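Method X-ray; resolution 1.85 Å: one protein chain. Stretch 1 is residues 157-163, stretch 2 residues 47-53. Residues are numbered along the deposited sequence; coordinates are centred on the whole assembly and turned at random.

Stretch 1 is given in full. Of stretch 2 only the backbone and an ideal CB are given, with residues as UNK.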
# COMPACT_ATOMS: atom_id res chain seq x y z
N ILE A 157 -14.39 5.37 8.89
CA ILE A 157 -14.54 6.48 7.96
C ILE A 157 -13.48 7.57 8.13
O ILE A 157 -13.01 8.13 7.14
CB ILE A 157 -15.97 7.08 8.00
CG1 ILE A 157 -16.18 8.04 6.82
CG2 ILE A 157 -16.26 7.76 9.32
CD1 ILE A 157 -16.13 7.40 5.46
N ASN A 158 -13.09 7.87 9.36
CA ASN A 158 -12.06 8.89 9.57
C ASN A 158 -10.68 8.45 9.03
O ASN A 158 -9.86 9.30 8.64
CB ASN A 158 -11.96 9.27 11.04
CG ASN A 158 -13.21 9.97 11.54
OD1 ASN A 158 -14.13 10.30 10.77
ND2 ASN A 158 -13.25 10.20 12.84
N SER A 159 -10.42 7.14 9.00
CA SER A 159 -9.19 6.61 8.36
C SER A 159 -9.23 6.80 6.84
O SER A 159 -8.21 7.11 6.20
CB SER A 159 -8.98 5.14 8.72
OG SER A 159 -8.85 4.93 10.12
N LEU A 160 -10.42 6.63 6.25
CA LEU A 160 -10.58 6.96 4.83
C LEU A 160 -10.34 8.45 4.59
O LEU A 160 -9.61 8.81 3.65
CB LEU A 160 -11.95 6.53 4.28
CG LEU A 160 -12.25 5.03 4.40
CD1 LEU A 160 -13.65 4.68 3.90
CD2 LEU A 160 -11.23 4.19 3.63
N PHE A 161 -10.89 9.30 5.44
CA PHE A 161 -10.68 10.76 5.31
C PHE A 161 -9.19 11.14 5.42
O PHE A 161 -8.76 12.15 4.90
CB PHE A 161 -11.44 11.53 6.38
CG PHE A 161 -12.94 11.46 6.29
CD1 PHE A 161 -13.61 11.12 5.10
CD2 PHE A 161 -13.70 11.80 7.40
CE1 PHE A 161 -15.00 11.09 5.06
CE2 PHE A 161 -15.09 11.79 7.35
CZ PHE A 161 -15.73 11.43 6.18
N ALA A 162 -8.41 10.31 6.10
CA ALA A 162 -6.97 10.48 6.20
C ALA A 162 -6.17 9.81 5.07
O ALA A 162 -4.93 9.82 5.08
CB ALA A 162 -6.51 9.94 7.55
N PHE A 163 -6.85 9.22 4.09
CA PHE A 163 -6.18 8.46 3.04
C PHE A 163 -6.12 9.30 1.75
O PHE A 163 -7.08 9.97 1.41
CB PHE A 163 -6.92 7.14 2.81
CG PHE A 163 -6.15 6.16 1.99
CD1 PHE A 163 -5.10 5.45 2.56
CD2 PHE A 163 -6.43 5.98 0.64
CE1 PHE A 163 -4.35 4.57 1.79
CE2 PHE A 163 -5.69 5.09 -0.13
CZ PHE A 163 -4.64 4.39 0.45
N UNK A 47 -2.93 17.15 2.04
CA UNK A 47 -3.61 16.85 3.27
C UNK A 47 -5.12 16.84 3.07
O UNK A 47 -5.66 17.65 2.33
CB UNK A 47 -3.22 17.86 4.35
N UNK A 48 -5.79 15.88 3.73
CA UNK A 48 -7.25 15.76 3.66
C UNK A 48 -7.93 16.29 4.91
O UNK A 48 -7.37 17.14 5.63
CB UNK A 48 -7.65 14.30 3.44
N UNK A 49 -9.14 15.79 5.16
CA UNK A 49 -9.96 16.21 6.29
C UNK A 49 -9.36 15.79 7.63
O UNK A 49 -9.49 16.52 8.59
CB UNK A 49 -11.37 15.63 6.15
N UNK A 50 -8.71 14.63 7.64
CA UNK A 50 -8.08 14.07 8.84
C UNK A 50 -6.66 13.67 8.47
O UNK A 50 -6.35 13.51 7.31
CB UNK A 50 -8.87 12.88 9.39
N UNK A 51 -5.82 13.52 9.48
CA UNK A 51 -4.51 12.95 9.33
C UNK A 51 -4.17 12.21 10.62
O UNK A 51 -4.54 12.66 11.71
CB UNK A 51 -3.47 14.03 9.00
N UNK A 52 -3.48 11.07 10.52
CA UNK A 52 -3.07 10.28 11.70
C UNK A 52 -2.17 11.09 12.61
O UNK A 52 -1.22 11.71 12.15
CB UNK A 52 -2.35 9.00 11.27
N UNK A 53 -2.50 11.09 13.90
CA UNK A 53 -1.73 11.75 14.93
C UNK A 53 -0.62 10.84 15.48
O UNK A 53 -0.43 9.71 15.01
CB UNK A 53 -2.66 12.20 16.06

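Stretch 1 is mostly helical; Ala 162 N makes weak bonds to Asn 158 O and Ser 159 O, while Phe 163 N bonds Leu 160 O at 2.8 Å. A short segment, strand at 50-52, passes Asn 158, Phe 161 and Ala 162, and its positions can be read one by one.

Position 47 points its CA-to-CB bond away, and its ideal CB has nothing of stretch 1 near it. Stretch 1 therefore sets no rule here, and almost any side chain would be tolerated. The deposited residue is Glu 47, whose carboxylate is hydrogen-bonded elsewhere in the structure.

Position 48 is a different case. Its ideal CB aims toward stretch 1 and would lie 2.8 Å from Phe 161 O, a clash. Absence of a side chain is what suits, and the residue is Gly 48, whose CA passes 4.1 Å from Phe 161 O.

At position 49 the CA-to-CB bond points toward stretch 1, and the ideal CB stands 4.1 Å from Phe 161 CB, beside an aromatic ring. A branched or long apolar chain such as leucine, isoleucine or methionine could reach over that ring. Leu 49 does so with chi1 m and chi2 t: its CD1 sits over one face, 4.2 Å from the centroid of the Phe 161 ring, in a CH-pi contact. The backbone is joined less directly. Leu 49 N is 3.7 Å from Phe 161 O, and a water bridges them, its O accepting from Leu 49 N at 2.9 Å and donating to Phe 161 O at 2.8 Å.

Position 50 is the centre of the contact, its CA 4.6 Å from the CA of Ala 162. The ideal CB points toward stretch 1, 3.8 Å from Asn 158 O and 4.2 Å from both Phe 161 CB and Ala 162 CB. Alongside the Asn 158 side chain and the Phe 161 ring, a flat, wide group would fit: phenylalanine, tyrosine, perhaps leucine or methionine. Tyr 50, with chi1 m, lays one ring face against Asn 158, whose CB lies 4.2 Å from the Tyr 50 ring centroid. Its CD1 comes 3.7 Å from Phe 161 CD2, near the plane of the phenylalanine ring; the two ring planes meet obliquely at 32°. On the backbone, Tyr 50 O receives a CA-H...O contact from Ala 162 CA at 3.3 Å.

Position 51 turns its CB away, as alternation in a strand predicts, so small, polar or larger side chains would all be compatible with stretch 1. Ala 51 brings its CA to 4.0 Å from Ala 162 CB.

At position 52 the bond points sideways and the ideal CB falls short of stretch 1, 5.7 Å from Ala 162 CB, yet that methyl offers an apolar target to a longer chain. Leucine or methionine would suit. Leu 52 extends its CD1 to 3.8 Å from Ala 162 CB.

Position 53 is out of reach, leaving the choice free; it is Asp 53.

Stretch 2, residues 47-53: EGLYALD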
# COMPACT_ATOMS: atom_id res chain seq x y z
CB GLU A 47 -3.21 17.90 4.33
CG GLU A 47 -3.77 17.67 5.74
CD GLU A 47 -3.35 18.77 6.69
OE1 GLU A 47 -2.26 18.64 7.31
OE2 GLU A 47 -4.08 19.77 6.79
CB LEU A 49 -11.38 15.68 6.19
CG LEU A 49 -12.17 16.15 4.99
CD1 LEU A 49 -13.44 15.32 4.87
CD2 LEU A 49 -12.50 17.63 5.08
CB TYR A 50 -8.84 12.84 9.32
CG TYR A 50 -10.11 13.14 10.11
CD1 TYR A 50 -11.25 13.63 9.48
CD2 TYR A 50 -10.17 12.92 11.49
CE1 TYR A 50 -12.40 13.91 10.20
CE2 TYR A 50 -11.31 13.20 12.20
CZ TYR A 50 -12.42 13.69 11.55
OH TYR A 50 -13.53 13.97 12.30
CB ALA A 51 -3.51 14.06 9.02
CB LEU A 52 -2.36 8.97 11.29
CG LEU A 52 -3.31 7.78 11.07
CD1 LEU A 52 -4.55 8.16 10.29
CD2 LEU A 52 -2.60 6.58 10.46
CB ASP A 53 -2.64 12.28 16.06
CG ASP A 53 -3.24 11.18 16.94
OD1 ASP A 53 -2.79 10.02 16.88
OD2 ASP A 53 -4.16 11.49 17.72
O HOH W 1 -10.13 13.91 3.14
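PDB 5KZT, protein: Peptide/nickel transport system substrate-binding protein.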